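Long-range contacts in uracil-dna glycosylase (Deinococcus radiodurans, PDB 4UQM), which belongs to the uracil-DNA glycosylase superfamily, a group of alpha/beta proteins built round a central parallel sheet, and is bound here to nucleotides of a second chain: residues 77-82 and 179-184; 81-86 and 151-156. The protein carries 1 engineered substitution. All coordinates share one frame; numbering follows the deposited sequence.

Interaction 1 of 2, residues 77-82 and 179-184; sequences VLILGQ and VFILWG. With nucleotides of chain B.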
loop_
_atom_site.group_PDB
_atom_site.type_symbol
_atom_site.label_atom_id
_atom_site.label_comp_id
_atom_site.label_asym_id
_atom_site.label_seq_id
_atom_site.Cartn_x
_atom_site.Cartn_y
_atom_site.Cartn_z
ATOM N N VAL A 77 8.769 1.891 5.819
ATOM C CA VAL A 77 7.531 2.688 5.806
ATOM C C VAL A 77 6.458 1.827 5.194
ATOM O O VAL A 77 6.721 1.127 4.198
ATOM C CB VAL A 77 7.686 3.976 4.965
ATOM C CG1 VAL A 77 6.366 4.764 4.911
ATOM C CG2 VAL A 77 8.830 4.848 5.502
ATOM N N LEU A 78 5.292 1.771 5.830
ATOM C CA LEU A 78 4.181 1.047 5.273
ATOM C C LEU A 78 3.080 2.057 5.000
ATOM O O LEU A 78 2.576 2.649 5.901
ATOM C CB LEU A 78 3.712 -0.066 6.232
ATOM C CG LEU A 78 2.660 -1.038 5.684
ATOM C CD1 LEU A 78 2.642 -2.309 6.494
ATOM C CD2 LEU A 78 1.259 -0.402 5.669
ATOM N N ILE A 79 2.780 2.264 3.725
ATOM C CA ILE A 79 1.686 3.111 3.273
ATOM C C ILE A 79 0.476 2.225 3.071
ATOM O O ILE A 79 0.561 1.233 2.365
ATOM C CB ILE A 79 2.007 3.933 1.998
ATOM C CG1 ILE A 79 3.026 4.997 2.373
ATOM C CG2 ILE A 79 0.786 4.538 1.322
ATOM C CD1 ILE A 79 3.533 5.816 1.227
ATOM N N LEU A 80 -0.657 2.570 3.682
ATOM C CA LEU A 80 -1.862 1.777 3.552
ATOM C C LEU A 80 -3.021 2.640 3.074
ATOM O O LEU A 80 -3.444 3.557 3.777
ATOM C CB LEU A 80 -2.217 1.127 4.886
ATOM C CG LEU A 80 -3.303 0.049 4.866
ATOM C CD1 LEU A 80 -2.895 -1.126 4.026
ATOM C CD2 LEU A 80 -3.741 -0.402 6.211
ATOM N N GLY A 81 -3.435 2.396 1.829
ATOM C CA GLY A 81 -4.665 2.976 1.288
ATOM C C GLY A 81 -5.867 2.070 1.485
ATOM O O GLY A 81 -5.864 1.144 2.320
ATOM N N GLN A 82 -6.926 2.429 0.768
ATOM C CA GLN A 82 -8.194 1.743 0.888
ATOM C C GLN A 82 -8.286 0.467 0.050
ATOM O O GLN A 82 -8.468 -0.649 0.584
ATOM C CB GLN A 82 -9.313 2.755 0.558
ATOM C CG GLN A 82 -10.715 2.138 0.561
ATOM C CD GLN A 82 -11.779 3.120 0.185
ATOM O OE1 GLN A 82 -12.155 3.973 0.997
ATOM N NE2 GLN A 82 -12.299 2.992 -1.023
ATOM N N VAL A 179 7.511 3.216 10.153
ATOM C CA VAL A 179 6.455 4.224 10.111
ATOM C C VAL A 179 5.296 3.707 9.302
ATOM O O VAL A 179 5.444 3.384 8.108
ATOM C CB VAL A 179 6.998 5.556 9.555
ATOM C CG1 VAL A 179 5.896 6.626 9.516
ATOM C CG2 VAL A 179 8.256 6.061 10.281
ATOM N N PHE A 180 4.136 3.646 9.912
ATOM C CA PHE A 180 2.908 3.261 9.269
ATOM C C PHE A 180 2.099 4.492 8.951
ATOM O O PHE A 180 1.742 5.249 9.873
ATOM C CB PHE A 180 2.080 2.362 10.202
ATOM C CG PHE A 180 2.734 1.033 10.576
ATOM C CD1 PHE A 180 3.748 0.953 11.525
ATOM C CD2 PHE A 180 2.294 -0.142 9.985
ATOM C CE1 PHE A 180 4.267 -0.271 11.899
ATOM C CE2 PHE A 180 2.837 -1.395 10.330
ATOM C CZ PHE A 180 3.837 -1.443 11.284
ATOM N N ILE A 181 1.785 4.668 7.678
ATOM C CA ILE A 181 0.961 5.785 7.189
ATOM C C ILE A 181 -0.381 5.215 6.745
ATOM O O ILE A 181 -0.463 4.472 5.790
ATOM C CB ILE A 181 1.639 6.529 5.990
ATOM C CG1 ILE A 181 3.045 7.017 6.382
ATOM C CG2 ILE A 181 0.745 7.643 5.453
ATOM C CD1 ILE A 181 3.793 7.573 5.167
ATOM N N LEU A 182 -1.441 5.587 7.495
ATOM C CA LEU A 182 -2.786 5.013 7.290
ATOM C C LEU A 182 -3.612 6.098 6.639
ATOM O O LEU A 182 -3.967 7.112 7.288
ATOM C CB LEU A 182 -3.357 4.564 8.636
ATOM C CG LEU A 182 -2.432 3.624 9.445
ATOM C CD1 LEU A 182 -3.135 3.221 10.751
ATOM C CD2 LEU A 182 -2.021 2.399 8.635
ATOM N N TRP A 183 -3.945 5.890 5.362
ATOM C CA TRP A 183 -4.709 6.850 4.587
ATOM C C TRP A 183 -6.128 6.366 4.374
ATOM O O TRP A 183 -6.356 5.482 3.538
ATOM C CB TRP A 183 -4.057 7.076 3.208
ATOM C CG TRP A 183 -2.813 7.992 3.315
ATOM C CD1 TRP A 183 -2.505 8.881 4.314
ATOM C CD2 TRP A 183 -1.784 8.114 2.335
ATOM N NE1 TRP A 183 -1.330 9.566 4.004
ATOM C CE2 TRP A 183 -0.879 9.094 2.790
ATOM C CE3 TRP A 183 -1.543 7.506 1.108
ATOM C CZ2 TRP A 183 0.251 9.438 2.026
ATOM C CZ3 TRP A 183 -0.426 7.849 0.389
ATOM C CH2 TRP A 183 0.452 8.772 0.861
ATOM N N GLY A 184 -7.062 6.988 5.087
ATOM C CA GLY A 184 -8.481 6.712 4.952
ATOM C C GLY A 184 -9.052 5.901 6.096
ATOM O O GLY A 184 -8.338 5.207 6.847
ATOM P P DT B 11 -11.705 8.599 3.892
ATOM O OP1 DT B 11 -10.461 9.209 4.399
ATOM O OP2 DT B 11 -11.956 7.151 4.164
ATOM O "O5'" DT B 11 -12.928 9.400 4.559
ATOM C "C5'" DT B 11 -12.735 10.792 4.894
ATOM C "C4'" DT B 11 -13.961 11.224 5.667
ATOM O "O4'" DT B 11 -15.104 11.303 4.770
ATOM C "C3'" DT B 11 -14.353 10.249 6.781
ATOM O "O3'" DT B 11 -15.012 11.022 7.776
ATOM C "C2'" DT B 11 -15.521 9.492 6.186
ATOM C "C1'" DT B 11 -16.158 10.606 5.353
ATOM N N1 DT B 11 -17.114 10.198 4.315
ATOM C C2 DT B 11 -18.221 10.999 4.129
ATOM O O2 DT B 11 -18.373 12.060 4.706
ATOM N N3 DT B 11 -19.112 10.533 3.200
ATOM C C4 DT B 11 -19.012 9.361 2.460
ATOM O O4 DT B 11 -19.876 9.077 1.643
ATOM C C5 DT B 11 -17.840 8.570 2.714
ATOM C C7 DT B 11 -17.650 7.292 1.953
ATOM C C6 DT B 11 -16.958 9.020 3.612
#

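Interaction 2 of 2, residues 81-86 and 151-156; sequences GQDPYH and QANSHQ. With nucleotides of chain B.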
loop_
_atom_site.group_PDB
_atom_site.type_symbol
_atom_site.label_atom_id
_atom_site.label_comp_id
_atom_site.label_asym_id
_atom_site.label_seq_id
_atom_site.Cartn_x
_atom_site.Cartn_y
_atom_site.Cartn_z
ATOM N N GLY A 81 -3.435 2.396 1.829
ATOM C CA GLY A 81 -4.665 2.976 1.288
ATOM C C GLY A 81 -5.867 2.070 1.485
ATOM O O GLY A 81 -5.864 1.144 2.320
ATOM N N GLN A 82 -6.926 2.429 0.768
ATOM C CA GLN A 82 -8.194 1.743 0.888
ATOM C C GLN A 82 -8.286 0.467 0.050
ATOM O O GLN A 82 -8.468 -0.649 0.584
ATOM C CB GLN A 82 -9.313 2.755 0.558
ATOM C CG GLN A 82 -10.715 2.138 0.561
ATOM C CD GLN A 82 -11.779 3.120 0.185
ATOM O OE1 GLN A 82 -12.155 3.973 0.997
ATOM N NE2 GLN A 82 -12.299 2.992 -1.023
ATOM N N ASP A 83 -8.221 0.650 -1.255
ATOM C CA ASP A 83 -8.355 -0.449 -2.200
ATOM C C ASP A 83 -7.784 0.040 -3.516
ATOM O O ASP A 83 -7.448 1.229 -3.670
ATOM C CB ASP A 83 -9.829 -0.963 -2.305
ATOM C CG ASP A 83 -10.789 -0.014 -2.985
ATOM O OD1 ASP A 83 -10.747 1.208 -2.820
ATOM O OD2 ASP A 83 -11.651 -0.527 -3.766
ATOM N N PRO A 84 -7.560 -0.848 -4.479
ATOM C CA PRO A 84 -6.850 -0.433 -5.679
ATOM C C PRO A 84 -7.619 0.546 -6.527
ATOM O O PRO A 84 -8.876 0.611 -6.492
ATOM C CB PRO A 84 -6.638 -1.734 -6.452
ATOM C CG PRO A 84 -6.748 -2.806 -5.430
ATOM C CD PRO A 84 -7.796 -2.294 -4.466
ATOM N N TYR A 85 -6.926 1.283 -7.386
ATOM C CA TYR A 85 -7.625 2.088 -8.384
ATOM C C TYR A 85 -8.564 1.155 -9.205
ATOM O O TYR A 85 -8.214 -0.013 -9.486
ATOM C CB TYR A 85 -6.666 2.648 -9.436
ATOM C CG TYR A 85 -5.740 3.726 -8.968
ATOM C CD1 TYR A 85 -6.214 4.924 -8.438
ATOM C CD2 TYR A 85 -4.352 3.537 -9.052
ATOM C CE1 TYR A 85 -5.323 5.934 -8.037
ATOM C CE2 TYR A 85 -3.478 4.546 -8.713
ATOM C CZ TYR A 85 -3.973 5.730 -8.169
ATOM O OH TYR A 85 -3.140 6.783 -7.749
ATOM N N HIS A 86 -9.704 1.672 -9.623
ATOM C CA HIS A 86 -10.772 0.846 -10.170
ATOM C C HIS A 86 -11.095 1.183 -11.599
ATOM O O HIS A 86 -12.151 0.754 -12.137
ATOM C CB HIS A 86 -12.025 0.898 -9.284
ATOM C CG HIS A 86 -12.639 2.250 -9.139
ATOM N ND1 HIS A 86 -12.620 2.900 -7.934
ATOM C CD2 HIS A 86 -13.154 3.123 -10.037
ATOM C CE1 HIS A 86 -13.152 4.100 -8.075
ATOM N NE2 HIS A 86 -13.483 4.273 -9.339
ATOM N N GLN A 151 -16.180 0.512 -9.228
ATOM C CA GLN A 151 -16.911 0.420 -7.972
ATOM C C GLN A 151 -15.957 0.411 -6.744
ATOM O O GLN A 151 -15.494 -0.650 -6.305
ATOM C CB GLN A 151 -17.754 -0.848 -8.015
ATOM C CG GLN A 151 -18.838 -0.866 -9.069
ATOM C CD GLN A 151 -19.508 -2.245 -9.302
ATOM O OE1 GLN A 151 -19.815 -2.967 -8.334
ATOM N NE2 GLN A 151 -19.784 -2.585 -10.580
ATOM N N ALA A 152 -15.616 1.595 -6.222
ATOM C CA ALA A 152 -14.720 1.663 -5.100
ATOM C C ALA A 152 -15.207 0.867 -3.904
ATOM O O ALA A 152 -16.377 0.915 -3.523
ATOM C CB ALA A 152 -14.468 3.108 -4.694
ATOM N N ASN A 153 -14.269 0.155 -3.305
ATOM C CA ASN A 153 -14.483 -0.647 -2.092
ATOM C C ASN A 153 -15.486 -1.790 -2.295
ATOM O O ASN A 153 -16.018 -2.331 -1.350
ATOM C CB ASN A 153 -14.894 0.220 -0.893
ATOM C CG ASN A 153 -13.981 0.053 0.269
ATOM O OD1 ASN A 153 -12.907 -0.495 0.138
ATOM N ND2 ASN A 153 -14.385 0.542 1.424
ATOM N N SER A 154 -15.689 -2.191 -3.565
ATOM C CA SER A 154 -16.580 -3.299 -3.886
ATOM C C SER A 154 -16.144 -4.646 -3.371
ATOM O O SER A 154 -16.978 -5.547 -3.226
ATOM C CB SER A 154 -16.797 -3.399 -5.386
ATOM O OG SER A 154 -15.596 -3.276 -6.137
ATOM N N HIS A 155 -14.851 -4.796 -3.059
ATOM C CA HIS A 155 -14.377 -6.026 -2.426
ATOM C C HIS A 155 -14.054 -5.899 -0.952
ATOM O O HIS A 155 -13.389 -6.730 -0.382
ATOM C CB HIS A 155 -13.183 -6.618 -3.177
ATOM C CG HIS A 155 -13.556 -7.220 -4.484
ATOM N ND1 HIS A 155 -12.619 -7.803 -5.321
ATOM C CD2 HIS A 155 -14.744 -7.358 -5.108
ATOM C CE1 HIS A 155 -13.234 -8.290 -6.383
ATOM N NE2 HIS A 155 -14.522 -8.024 -6.287
ATOM N N GLN A 156 -14.531 -4.815 -0.325
ATOM C CA GLN A 156 -14.464 -4.695 1.127
ATOM C C GLN A 156 -15.251 -5.819 1.799
ATOM O O GLN A 156 -16.303 -6.228 1.322
ATOM C CB GLN A 156 -14.925 -3.275 1.546
ATOM C CG GLN A 156 -14.756 -2.902 3.005
ATOM C CD GLN A 156 -15.761 -3.532 3.892
ATOM O OE1 GLN A 156 -16.895 -3.813 3.488
ATOM N NE2 GLN A 156 -15.368 -3.779 5.121
ATOM P P DA B 8 -14.116 7.034 -11.845
ATOM O OP1 DA B 8 -14.013 6.603 -13.261
ATOM O OP2 DA B 8 -14.699 6.175 -10.775
ATOM O "O5'" DA B 8 -12.798 7.767 -11.329
ATOM C "C5'" DA B 8 -12.684 7.981 -9.925
ATOM C "C4'" DA B 8 -11.676 9.065 -9.626
ATOM O "O4'" DA B 8 -12.268 10.369 -9.837
ATOM C "C3'" DA B 8 -11.225 9.032 -8.172
ATOM O "O3'" DA B 8 -9.854 9.380 -8.041
ATOM C "C2'" DA B 8 -12.067 10.088 -7.493
ATOM C "C1'" DA B 8 -12.386 11.070 -8.608
ATOM N N9 DA B 8 -13.742 11.612 -8.516
ATOM C C8 DA B 8 -14.113 12.929 -8.636
ATOM N N7 DA B 8 -15.394 13.135 -8.453
ATOM C C5 DA B 8 -15.900 11.873 -8.174
ATOM C C6 DA B 8 -17.194 11.420 -7.861
ATOM N N6 DA B 8 -18.265 12.221 -7.805
ATOM N N1 DA B 8 -17.363 10.097 -7.642
ATOM C C2 DA B 8 -16.287 9.299 -7.683
ATOM N N3 DA B 8 -15.020 9.609 -7.956
ATOM C C4 DA B 8 -14.890 10.928 -8.191
HETATM O O HOH W 1 -10.950 -0.969 2.069
HETATM O O HOH W 2 -12.482 -3.205 -3.394
#

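Interaction 1 of 2, residues 77-82 and 179-184
Val77 to Leu80 pair in parallel with Val179 to Leu182, residue for residue. Four backbone hydrogen bonds join the strands. Leu78 N donates to Val179 O at 2.8 Å, and Ile181 N to Leu78 O. Leu80 N donates to Ile181 O, and Trp183 N to Leu80 O at 2.9 Å. Three of the accepting oxygens also take a CA-H...O contact; Val77 CA is 3.2 Å from Val179 O.

The side chains pack on both faces. On one, Ile181 CD1 fits between Val77 CG1 (3.8 Å) and Ile79 CG1 (3.9 Å). Ile79 CG1 is anti to the carbonyl carbon (chi1 -70°), which leaves CG2 anti to the backbone N. Ile79 CG2 meets Trp183 CZ3 at 3.6 Å. Phe96 and Phe215 meet the same indole edge-to-face. On the other face, Leu78 CD1 lies obliquely against Phe180 CE2, and Leu80 CB meets Leu182 CD2. Helix 160-172 covers Leu78 and Phe180; helix 220-230 covers Val77 and Ile181.

The strands are the central sheet's middle pair, and their carboxyl ends lead toward the nucleotides. Gly184 CA comes within 3.2 Å of OP1 of DT11 of chain B. Buried N-H and C=O groups pair across the strands, and apolar side chains meet, as in an alpha/beta core.

Interaction 2 of 2, residues 81-86 and 151-156
Gln82 and Asn153 stack amide on amide. Their side chains run at about a right angle, yet the two amide planes are only 22° apart. Gln82 CG is anti to its backbone N and the chain is extended beyond it. This lays the amide over that of Asn153, with Gln82 NE2 3.6 Å from Asn153 CG. Gln82 CG also meets Asn153 OD1 at 3.5 Å. A water donates to both Gln82 O and Asn153 OD1 and bridges the pair.

The Asp83 carboxylate is turned 59° from the Asn153 amide. It is gripped through both oxygens. Asn153 N donates to Asp83 OD2 at 2.7 Å, coming from above the carboxylate plane. Gln82 NE2 donates to Asp83 OD1 at 3.0 Å, also from out of that plane. A second water donates to Asp83 OD2 and accepts from His155 N. Gln82 thus helps to position Asp83 while it stacks on Asn153.

His86 holds CG between its backbone N and carbonyl carbon (chi1 62°), and the ring reaches Gln151 and Ala152. Gln151 N lies over one ring face, and Ala152 CB is 3.7 Å from His86 ND1. At the ring edge, His86 NE2 donates to OP2 of DA8 of chain B at 2.7 Å. The opposing loop is shaped by a type II turn from Gln151 to Ser154, where Gln151 O accepts from both Ser154 N and Ser154 OG (2.6 Å).

Residues 81-86 spell GQDPYH, a signature motif of family 1 uracil-DNA glycosylases. The motif begins at Gly81, the last residue of strand 77-81. Val147 of strand 147-148 packs on Asp83 and His86, and Tyr186 of helix 185-188 touches Gln82 and Asn153. The other loop runs from strand 147-148 toward helix 160-172.

How the interactions relate
Both contacts start from one run of chain, and Gly81 and Gln82 belong to both. From the N terminus, strand 77-81 comes first and passes into the 81-86 loop. Interaction 2 closes the shorter loop, of 64 residues, which carries helix 106-118 and strand 138-142. The chain then passes through helix 160-172. Interaction 1 closes the longer loop, of 96 residues. The shorter loop lies wholly within the longer one, and the two do not cross. Interaction 1 brings strand 179-183, which follows helix 160-172, next to strand 77-81. Interaction 2 joins two loops beyond the carboxyl ends of the sheet's strands. The centres are 15 Å apart.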